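PDB 5K8J: VapB family protein from Caulobacter crescentus, which inhibits the PIN-domain ribonuclease toxin VapC as the antitoxin of the VapBC1 toxin-antitoxin pair and binds DNA. Local coordinates for the interface of chains A and C and the interface of chains A and B. Coordinates in Å, arbitrary orientation; residue numbers count along the deposited sequence, not the author numbering. Chains: chain A/B, VapB family protein; chain C, Ribonuclease VapC.

Three contacts follow the antitoxin chain A from its dimer half to its toxin-binding tail. Contact 3, where strand 45-50 pairs with its twin in chain B, lies about 20 Å from contact 2, measured between the centres of their C-alpha atoms. Contact 2 begins just beyond that strand and runs through helix 55-64 of chain A; contact 1, its centre about 16 Å from that of contact 2, is made by the loop that follows. Contacts 1 and 2 share toxin helices 7-15 and 49-65, whereas the C-alpha centres of contacts 1 and 3 are about 30 Å apart. Chain A thus links a dimerising part to a toxin-binding arm.

Contact 1: the interface of chains A and C. Residues chain A 71-74; chain C 11-12, 14, 44, 47, 55.
The extended loop 71-74 of chain A crosses the toxin between helix 7-15, the end of helix 35-45 with the loop after it, and helix 49-65. A:Glu72 carries the contact: CG stands anti to the backbone N (chi1 167°) and the chain stays extended, delivering the carboxylate between two arginines. C:Arg14 NH2 donates to A:Glu72 OE1 at 2.7 Å, almost straight (168° at H), on the anti lone pair, with guanidinium and carboxylate nearly coplanar. C:Arg47 comes crosswise, its plane turned 79° from the carboxylate, and C:Arg47 NH1 meets A:Glu72 OE2 from above the carboxylate plane at 2.9 Å. C:Arg47 NH1 also donates to A:Ile73 O at 2.9 Å, bridging side chain and backbone and fixing both; water 1 links that O to C:Arg47 NH2. C:Arg55 lays one guanidinium face, toward its rim, over A:Glu72 CB, and its CD covers a face of C:Arg14. On the apolar flank, A:Val71 CG1 sits over the C:His12 ring, toward the rim, while C:Ile11 CD1 touches A:Arg74 CB. The glutamate thus lies among C:Arg14, C:Arg47 and C:Arg55, may offset their positive charge, and holds this segment of VapB on the toxin, probably contributing to its inhibition.

Contact 2: the interface of chains A and C. Residues chain A 52-54, 58, 61-62, 65; chain C 13, 61-62, 65-66.
A:Leu58, on helix 55-64 of the antitoxin, packs against toxin helix 49-65. Its CB lies near C:Val65 CG1, and CG, anti to the backbone N (chi1 168°), turns the fork toward the toxin. Branch A:Leu58 CD1 reaches the helix backbone, 3.9 Å from C:Met62 CA and close to the C:Val61 carbonyl O; branch A:Leu58 CD2 meets C:Leu66 CD2 at 3.9 Å, the two leucines crossing at about a right angle. One turn on, A:Leu62 splits its fork between two toxin helices. A:Leu62 CD1 touches C:Leu13 CD1 of helix 7-15 at 3.9 Å, while A:Leu62 CD2 presses on C:Val61 CG2 at 3.3 Å, tighter than usual van der Waals contact, as these two side chains slide past each other in opposite directions. The other branch of C:Val61, CG1, faces the selenium of selenomethionine A:Met65 tip to tip. No direct polar bond spans this patch, so the helices meet through an apolar seam that holds the antitoxin helix along the toxin. At its end C:Val65 points CG1 and CG2 at the backbone carbonyls of A:Gly53 and A:Lys52. Water 2 bridges the chains, hydrogen-bonded to C:Val65 O at 2.8 Å and to A:Lys52 N and A:Gly53 O.

Contact 3: the interface of chains A and B. Residues chain A 25, 29-31, 37, 46-50; chain B 14, 23, 41, 44-46, 48.
B:Leu46, B:Arg41 and A:Ile48 bury most surface in this part of the two-fold antitoxin interface, where strands 45-50 of both chains pair antiparallel. B:Leu46 bridges to A:Ile48 on one side of the two-fold: B:Leu46 N donates to A:Ile48 O at 2.8 Å, nearly straight (175° at H), and its O accepts from A:Ile48 N. A:Leu46 N and O bond likewise to B:Ile48 O and N. With CG anti to the backbone N, the B:Leu46 fork enters the leucine and phenylalanine cluster of chain A; CD1 meets A:Leu29 CD2, B:Leu46 CD2 meets A:Leu25 CD2 at 3.8 Å, and CB packs against A:Phe31 CE1. A:Ile48 CD1 reaches B:Ile48 CD1 at 3.9 Å, the equivalent methyls meeting across the two-fold. B:Arg41, bent at chi2 (102°), lays its guanidinium flat over A:Phe31, the planes 13° apart, with B:Arg41 NH2 3.6 Å from the ring centroid in a cation-pi stack. A:Leu37 CD2 covers the opposite face of that ring, toward its rim, while B:Asp44 O lies at its edge. Backbone ladder, leucine core and stacked arginine together hold the VapB dimer. In the guanidinium plane, B:Arg41 NH2 donates to A:Leu29 O at 3.0 Å, approaching from above the carbonyl plane.

Contact 1: the interface of chains A and C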
loop_
_atom_site.group_PDB
_atom_site.type_symbol
_atom_site.label_atom_id
_atom_site.label_comp_id
_atom_site.label_asym_id
_atom_site.label_seq_id
_atom_site.Cartn_x
_atom_site.Cartn_y
_atom_site.Cartn_z
ATOM N N VAL A 71 16.098 -14.757 35.293
ATOM C CA VAL A 71 15.469 -14.398 34.023
ATOM C C VAL A 71 14.389 -13.367 34.291
ATOM O O VAL A 71 13.506 -13.581 35.130
ATOM C CB VAL A 71 14.878 -15.635 33.329
ATOM C CG1 VAL A 71 14.137 -15.239 32.035
ATOM C CG2 VAL A 71 15.959 -16.667 33.049
ATOM N N GLU A 72 14.440 -12.256 33.554
ATOM C CA GLU A 72 13.488 -11.171 33.747
ATOM C C GLU A 72 12.060 -11.662 33.556
ATOM O O GLU A 72 11.774 -12.450 32.654
ATOM C CB GLU A 72 13.784 -10.022 32.767
ATOM C CG GLU A 72 12.660 -8.962 32.659
ATOM C CD GLU A 72 12.875 -7.940 31.534
ATOM O OE1 GLU A 72 13.916 -8.003 30.857
ATOM O OE2 GLU A 72 11.986 -7.078 31.325
ATOM N N ILE A 73 11.158 -11.152 34.399
ATOM C CA ILE A 73 9.722 -11.350 34.250
ATOM C C ILE A 73 9.209 -10.214 33.370
ATOM O O ILE A 73 9.202 -9.052 33.778
ATOM C CB ILE A 73 9.019 -11.364 35.607
ATOM C CG1 ILE A 73 9.632 -12.451 36.491
ATOM C CG2 ILE A 73 7.532 -11.569 35.436
ATOM C CD1 ILE A 73 9.590 -13.827 35.890
ATOM N N ARG A 74 8.792 -10.551 32.161
ATOM C CA ARG A 74 8.398 -9.543 31.182
ATOM C C ARG A 74 7.173 -8.763 31.661
ATOM O O ARG A 74 6.261 -9.336 32.262
ATOM C CB ARG A 74 8.104 -10.234 29.854
ATOM C CG ARG A 74 7.629 -9.309 28.772
ATOM C CD ARG A 74 7.225 -10.101 27.583
ATOM N NE ARG A 74 6.852 -9.271 26.448
ATOM C CZ ARG A 74 6.099 -9.702 25.444
ATOM N NH1 ARG A 74 5.635 -10.936 25.449
ATOM N NH2 ARG A 74 5.808 -8.921 24.443
ATOM N N ILE C 11 14.061 -12.855 25.707
ATOM C CA ILE C 11 14.500 -12.598 27.084
ATOM C C ILE C 11 15.219 -13.815 27.665
ATOM O O ILE C 11 16.262 -13.689 28.328
ATOM C CB ILE C 11 13.308 -12.168 27.970
ATOM C CG1 ILE C 11 12.890 -10.750 27.650
ATOM C CG2 ILE C 11 13.667 -12.269 29.487
ATOM C CD1 ILE C 11 11.587 -10.333 28.278
ATOM N N HIS C 12 14.662 -15.008 27.470
ATOM C CA HIS C 12 15.295 -16.207 28.004
ATOM C C HIS C 12 16.650 -16.453 27.364
ATOM O O HIS C 12 17.583 -16.929 28.027
ATOM C CB HIS C 12 14.343 -17.392 27.813
ATOM C CG HIS C 12 13.242 -17.422 28.838
ATOM N ND1 HIS C 12 13.091 -18.467 29.728
ATOM C CD2 HIS C 12 12.298 -16.508 29.171
ATOM C CE1 HIS C 12 12.080 -18.208 30.539
ATOM N NE2 HIS C 12 11.583 -17.025 30.226
ATOM N N ARG C 14 18.628 -13.871 26.217
ATOM C CA ARG C 14 19.477 -12.843 26.824
ATOM C C ARG C 14 19.913 -13.226 28.237
ATOM O O ARG C 14 21.061 -12.969 28.637
ATOM C CB ARG C 14 18.741 -11.506 26.871
ATOM C CG ARG C 14 19.629 -10.343 27.407
ATOM C CD ARG C 14 18.843 -9.116 27.945
ATOM N NE ARG C 14 17.984 -9.510 29.067
ATOM C CZ ARG C 14 16.827 -8.938 29.385
ATOM N NH1 ARG C 14 16.359 -7.903 28.704
ATOM N NH2 ARG C 14 16.118 -9.415 30.400
ATOM N N GLY C 44 14.643 -3.767 29.680
ATOM C CA GLY C 44 14.954 -4.749 30.702
ATOM C C GLY C 44 16.395 -4.714 31.184
ATOM O O GLY C 44 16.676 -5.028 32.343
ATOM N N ARG C 47 16.411 -2.513 34.303
ATOM C CA ARG C 47 15.429 -2.701 35.376
ATOM C C ARG C 47 16.054 -3.032 36.712
ATOM O O ARG C 47 15.513 -2.629 37.747
ATOM C CB ARG C 47 14.442 -3.809 35.013
ATOM C CG ARG C 47 13.473 -3.334 33.965
ATOM C CD ARG C 47 12.395 -4.391 33.607
ATOM N NE ARG C 47 11.576 -4.699 34.762
ATOM C CZ ARG C 47 10.732 -5.721 34.822
ATOM N NH1 ARG C 47 10.598 -6.519 33.777
ATOM N NH2 ARG C 47 10.019 -5.947 35.918
ATOM N N ARG C 55 23.323 -8.187 31.300
ATOM C CA ARG C 55 22.239 -8.093 30.335
ATOM C C ARG C 55 22.637 -7.230 29.142
ATOM O O ARG C 55 22.285 -7.532 28.000
ATOM C CB ARG C 55 20.976 -7.566 31.013
ATOM C CG ARG C 55 20.347 -8.605 31.936
ATOM C CD ARG C 55 19.042 -8.140 32.568
ATOM N NE ARG C 55 18.386 -9.302 33.186
ATOM C CZ ARG C 55 17.664 -9.287 34.301
ATOM N NH1 ARG C 55 17.484 -8.171 34.983
ATOM N NH2 ARG C 55 17.112 -10.419 34.737
HETATM O O HOH W 1 7.744 -7.701 35.554
#

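Contact 2: the interface of chains A and C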
loop_
_atom_site.group_PDB
_atom_site.type_symbol
_atom_site.label_atom_id
_atom_site.label_comp_id
_atom_site.label_asym_id
_atom_site.label_seq_id
_atom_site.Cartn_x
_atom_site.Cartn_y
_atom_site.Cartn_z
ATOM N N LYS A 52 26.101 -11.725 9.788
ATOM C CA LYS A 52 26.763 -11.149 10.954
ATOM C C LYS A 52 27.158 -12.222 11.956
ATOM O O LYS A 52 27.391 -11.921 13.130
ATOM C CB LYS A 52 25.863 -10.109 11.616
ATOM C CG LYS A 52 25.607 -8.875 10.746
ATOM C CD LYS A 52 26.684 -7.830 10.873
ATOM C CE LYS A 52 26.640 -7.158 12.253
ATOM N NZ LYS A 52 25.435 -6.303 12.469
ATOM N N GLY A 53 27.240 -13.461 11.512
ATOM C CA GLY A 53 27.532 -14.567 12.390
ATOM C C GLY A 53 26.405 -15.564 12.348
ATOM O O GLY A 53 25.272 -15.208 12.028
ATOM N N SER A 54 26.707 -16.810 12.658
ATOM C CA SER A 54 25.713 -17.867 12.663
ATOM C C SER A 54 25.039 -17.987 14.024
ATOM O O SER A 54 25.530 -17.486 15.038
ATOM C CB SER A 54 26.363 -19.194 12.305
ATOM O OG SER A 54 27.279 -19.588 13.303
ATOM N N LEU A 58 26.419 -17.557 17.790
ATOM C CA LEU A 58 25.780 -16.712 18.792
ATOM C C LEU A 58 25.606 -17.478 20.093
ATOM O O LEU A 58 25.973 -16.993 21.171
ATOM C CB LEU A 58 24.435 -16.199 18.284
ATOM C CG LEU A 58 23.518 -15.542 19.312
ATOM C CD1 LEU A 58 24.197 -14.338 19.947
ATOM C CD2 LEU A 58 22.214 -15.115 18.680
ATOM N N THR A 61 28.901 -18.071 21.830
ATOM C CA THR A 61 29.379 -16.844 22.456
ATOM C C THR A 61 28.644 -16.582 23.761
ATOM O O THR A 61 29.266 -16.295 24.791
ATOM C CB THR A 61 29.210 -15.671 21.493
ATOM O OG1 THR A 61 30.054 -15.883 20.354
ATOM C CG2 THR A 61 29.582 -14.341 22.167
ATOM N N LEU A 62 27.310 -16.669 23.733
ATOM C CA LEU A 62 26.528 -16.493 24.955
ATOM C C LEU A 62 26.934 -17.498 26.034
ATOM O O LEU A 62 26.996 -17.152 27.218
ATOM C CB LEU A 62 25.043 -16.616 24.636
ATOM C CG LEU A 62 24.467 -15.464 23.804
ATOM C CD1 LEU A 62 23.062 -15.767 23.351
ATOM C CD2 LEU A 62 24.498 -14.148 24.579
HETATM N N MSE A 65 29.902 -16.684 28.148
HETATM C CA MSE A 65 29.750 -15.517 28.995
HETATM C C MSE A 65 28.978 -15.880 30.250
HETATM O O MSE A 65 28.151 -16.792 30.214
HETATM C CB MSE A 65 29.009 -14.423 28.242
HETATM C CG MSE A 65 29.755 -13.919 27.041
HETATM SE SE MSE A 65 28.556 -12.903 25.897
HETATM C CE MSE A 65 28.430 -11.302 26.923
ATOM N N LEU C 13 16.795 -16.085 26.097
ATOM C CA LEU C 13 18.096 -16.137 25.443
ATOM C C LEU C 13 19.059 -15.126 26.076
ATOM O O LEU C 13 20.156 -15.489 26.525
ATOM C CB LEU C 13 17.891 -15.896 23.938
ATOM C CG LEU C 13 18.992 -16.138 22.918
ATOM C CD1 LEU C 13 19.583 -17.536 23.087
ATOM C CD2 LEU C 13 18.419 -15.975 21.526
ATOM N N VAL C 61 25.554 -8.796 22.036
ATOM C CA VAL C 61 25.945 -9.872 21.117
ATOM C C VAL C 61 24.739 -10.351 20.312
ATOM O O VAL C 61 24.841 -10.565 19.101
ATOM C CB VAL C 61 26.655 -11.031 21.858
ATOM C CG1 VAL C 61 27.911 -10.534 22.567
ATOM C CG2 VAL C 61 25.780 -11.696 22.847
HETATM N N MSE C 62 23.573 -10.483 20.942
HETATM C CA MSE C 62 22.361 -10.865 20.207
HETATM C C MSE C 62 22.008 -9.886 19.115
HETATM O O MSE C 62 21.622 -10.269 18.006
HETATM C CB MSE C 62 21.166 -10.997 21.147
HETATM C CG MSE C 62 21.357 -12.052 22.205
HETATM SE SE MSE C 62 19.902 -12.020 23.459
HETATM C CE MSE C 62 18.587 -12.423 22.128
ATOM N N VAL C 65 24.232 -10.099 15.958
ATOM C CA VAL C 65 24.065 -11.253 15.067
ATOM C C VAL C 65 22.673 -11.311 14.454
ATOM O O VAL C 65 22.528 -11.631 13.268
ATOM C CB VAL C 65 24.361 -12.548 15.832
ATOM C CG1 VAL C 65 24.128 -13.751 14.938
ATOM C CG2 VAL C 65 25.801 -12.532 16.331
ATOM N N LEU C 66 21.657 -11.094 15.252
ATOM C CA LEU C 66 20.296 -11.343 14.802
ATOM C C LEU C 66 19.811 -10.194 13.938
ATOM O O LEU C 66 20.026 -9.017 14.266
ATOM C CB LEU C 66 19.336 -11.504 15.971
ATOM C CG LEU C 66 19.601 -12.717 16.864
ATOM C CD1 LEU C 66 18.587 -12.743 17.975
ATOM C CD2 LEU C 66 19.561 -14.048 16.097
HETATM O O HOH W 2 23.936 -12.915 11.180
#

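Contact 3: the interface of chains A and B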
loop_
_atom_site.group_PDB
_atom_site.type_symbol
_atom_site.label_atom_id
_atom_site.label_comp_id
_atom_site.label_asym_id
_atom_site.label_seq_id
_atom_site.Cartn_x
_atom_site.Cartn_y
_atom_site.Cartn_z
ATOM N N LEU A 25 16.781 -5.565 -7.099
ATOM C CA LEU A 25 16.431 -4.945 -5.829
ATOM C C LEU A 25 16.260 -3.444 -6.016
ATOM O O LEU A 25 17.256 -2.730 -6.221
ATOM C CB LEU A 25 17.496 -5.230 -4.774
ATOM C CG LEU A 25 17.746 -6.713 -4.488
ATOM C CD1 LEU A 25 18.686 -6.846 -3.287
ATOM C CD2 LEU A 25 16.413 -7.456 -4.224
ATOM N N LEU A 29 14.955 -0.920 -1.320
ATOM C CA LEU A 29 15.059 -2.227 -0.688
ATOM C C LEU A 29 16.487 -2.756 -0.707
ATOM O O LEU A 29 16.759 -3.773 -0.063
ATOM C CB LEU A 29 14.140 -3.244 -1.402
ATOM C CG LEU A 29 12.614 -3.092 -1.316
ATOM C CD1 LEU A 29 12.058 -1.983 -2.212
ATOM C CD2 LEU A 29 11.973 -4.392 -1.686
ATOM N N ALA A 30 17.393 -2.098 -1.428
ATOM C CA ALA A 30 18.693 -2.672 -1.731
ATOM C C ALA A 30 19.620 -2.598 -0.524
ATOM O O ALA A 30 19.479 -1.740 0.351
ATOM C CB ALA A 30 19.334 -1.948 -2.911
ATOM N N PHE A 31 20.559 -3.531 -0.475
ATOM C CA PHE A 31 21.599 -3.549 0.543
ATOM C C PHE A 31 22.852 -2.897 -0.020
ATOM O O PHE A 31 23.037 -2.811 -1.234
ATOM C CB PHE A 31 21.935 -4.982 0.977
ATOM C CG PHE A 31 20.832 -5.676 1.726
ATOM C CD1 PHE A 31 19.915 -6.471 1.054
ATOM C CD2 PHE A 31 20.723 -5.551 3.103
ATOM C CE1 PHE A 31 18.893 -7.120 1.749
ATOM C CE2 PHE A 31 19.712 -6.192 3.808
ATOM C CZ PHE A 31 18.789 -6.968 3.128
ATOM N N LEU A 37 25.563 -11.005 2.452
ATOM C CA LEU A 37 24.189 -11.361 2.773
ATOM C C LEU A 37 24.080 -12.857 2.984
ATOM O O LEU A 37 24.794 -13.654 2.359
ATOM C CB LEU A 37 23.222 -10.962 1.653
ATOM C CG LEU A 37 23.263 -9.478 1.283
ATOM C CD1 LEU A 37 22.414 -9.218 0.058
ATOM C CD2 LEU A 37 22.806 -8.642 2.407
ATOM N N LEU A 46 11.835 -16.675 0.496
ATOM C CA LEU A 46 13.258 -16.394 0.576
ATOM C C LEU A 46 13.480 -15.243 1.539
ATOM O O LEU A 46 12.828 -14.201 1.425
ATOM C CB LEU A 46 13.784 -16.036 -0.812
ATOM C CG LEU A 46 15.257 -15.686 -0.937
ATOM C CD1 LEU A 46 16.104 -16.899 -0.631
ATOM C CD2 LEU A 46 15.494 -15.193 -2.377
ATOM N N THR A 47 14.384 -15.432 2.510
ATOM C CA THR A 47 14.683 -14.426 3.521
ATOM C C THR A 47 16.150 -14.036 3.389
ATOM O O THR A 47 17.021 -14.915 3.353
ATOM C CB THR A 47 14.395 -14.966 4.924
ATOM O OG1 THR A 47 13.023 -15.337 5.030
ATOM C CG2 THR A 47 14.686 -13.919 5.983
ATOM N N ILE A 48 16.413 -12.736 3.314
ATOM C CA ILE A 48 17.743 -12.203 3.008
ATOM C C ILE A 48 18.091 -11.147 4.053
ATOM O O ILE A 48 17.259 -10.292 4.370
ATOM C CB ILE A 48 17.761 -11.601 1.585
ATOM C CG1 ILE A 48 17.371 -12.666 0.560
ATOM C CG2 ILE A 48 19.137 -11.035 1.255
ATOM C CD1 ILE A 48 17.284 -12.146 -0.879
ATOM N N TYR A 49 19.282 -11.243 4.649
ATOM C CA TYR A 49 19.668 -10.302 5.696
ATOM C C TYR A 49 21.190 -10.269 5.773
ATOM O O TYR A 49 21.868 -11.142 5.220
ATOM C CB TYR A 49 19.049 -10.675 7.058
ATOM C CG TYR A 49 19.378 -12.041 7.555
ATOM C CD1 TYR A 49 20.520 -12.254 8.332
ATOM C CD2 TYR A 49 18.587 -13.129 7.247
ATOM C CE1 TYR A 49 20.865 -13.520 8.777
ATOM C CE2 TYR A 49 18.924 -14.411 7.696
ATOM C CZ TYR A 49 20.055 -14.585 8.471
ATOM O OH TYR A 49 20.409 -15.834 8.924
ATOM N N PRO A 50 21.756 -9.279 6.460
ATOM C CA PRO A 50 23.223 -9.158 6.504
ATOM C C PRO A 50 23.841 -10.303 7.290
ATOM O O PRO A 50 23.396 -10.621 8.394
ATOM C CB PRO A 50 23.442 -7.815 7.207
ATOM C CG PRO A 50 22.205 -7.055 6.946
ATOM C CD PRO A 50 21.102 -8.078 7.005
ATOM N N THR B 14 25.354 -8.425 -3.340
ATOM C CA THR B 14 24.634 -7.930 -4.492
ATOM C C THR B 14 25.622 -7.585 -5.608
ATOM O O THR B 14 26.820 -7.414 -5.379
ATOM C CB THR B 14 23.806 -6.708 -4.108
ATOM O OG1 THR B 14 24.676 -5.601 -3.833
ATOM C CG2 THR B 14 22.941 -7.013 -2.856
ATOM N N VAL B 23 20.479 -9.474 -6.900
ATOM C CA VAL B 23 21.115 -10.607 -6.230
ATOM C C VAL B 23 20.946 -11.835 -7.097
ATOM O O VAL B 23 19.873 -12.056 -7.674
ATOM C CB VAL B 23 20.544 -10.888 -4.815
ATOM C CG1 VAL B 23 20.936 -9.798 -3.869
ATOM C CG2 VAL B 23 19.030 -11.070 -4.853
ATOM N N ARG B 41 10.988 -5.312 2.460
ATOM C CA ARG B 41 12.160 -5.070 3.294
ATOM C C ARG B 41 11.707 -4.311 4.528
ATOM O O ARG B 41 11.027 -3.289 4.411
ATOM C CB ARG B 41 13.213 -4.270 2.526
ATOM C CG ARG B 41 14.368 -3.731 3.363
ATOM C CD ARG B 41 15.604 -4.525 3.236
ATOM N NE ARG B 41 16.626 -4.043 4.170
ATOM C CZ ARG B 41 17.738 -3.401 3.849
ATOM N NH1 ARG B 41 18.557 -3.019 4.822
ATOM N NH2 ARG B 41 18.066 -3.166 2.576
ATOM N N ASP B 44 16.477 -4.944 8.745
ATOM C CA ASP B 44 17.550 -5.773 8.207
ATOM C C ASP B 44 17.060 -6.852 7.251
ATOM O O ASP B 44 17.885 -7.501 6.589
ATOM C CB ASP B 44 18.291 -6.499 9.329
ATOM C CG ASP B 44 19.047 -5.572 10.268
ATOM O OD1 ASP B 44 19.624 -4.580 9.784
ATOM O OD2 ASP B 44 19.046 -5.856 11.495
ATOM N N VAL B 45 15.755 -7.086 7.181
ATOM C CA VAL B 45 15.242 -8.313 6.587
ATOM C C VAL B 45 14.530 -7.995 5.293
ATOM O O VAL B 45 13.561 -7.230 5.292
ATOM C CB VAL B 45 14.289 -9.032 7.542
ATOM C CG1 VAL B 45 13.811 -10.344 6.908
ATOM C CG2 VAL B 45 14.978 -9.294 8.871
ATOM N N LEU B 46 14.952 -8.644 4.217
ATOM C CA LEU B 46 14.252 -8.625 2.942
ATOM C C LEU B 46 13.601 -9.994 2.755
ATOM O O LEU B 46 14.280 -11.016 2.804
ATOM C CB LEU B 46 15.219 -8.352 1.800
ATOM C CG LEU B 46 14.699 -8.511 0.371
ATOM C CD1 LEU B 46 13.527 -7.600 0.120
ATOM C CD2 LEU B 46 15.823 -8.252 -0.595
ATOM N N ILE B 48 11.140 -12.319 0.151
ATOM C CA ILE B 48 10.694 -12.438 -1.236
ATOM C C ILE B 48 9.831 -13.689 -1.350
ATOM O O ILE B 48 10.232 -14.767 -0.893
ATOM C CB ILE B 48 11.879 -12.498 -2.217
ATOM C CG1 ILE B 48 12.856 -11.343 -1.956
ATOM C CG2 ILE B 48 11.365 -12.480 -3.675
ATOM C CD1 ILE B 48 14.038 -11.315 -2.925
#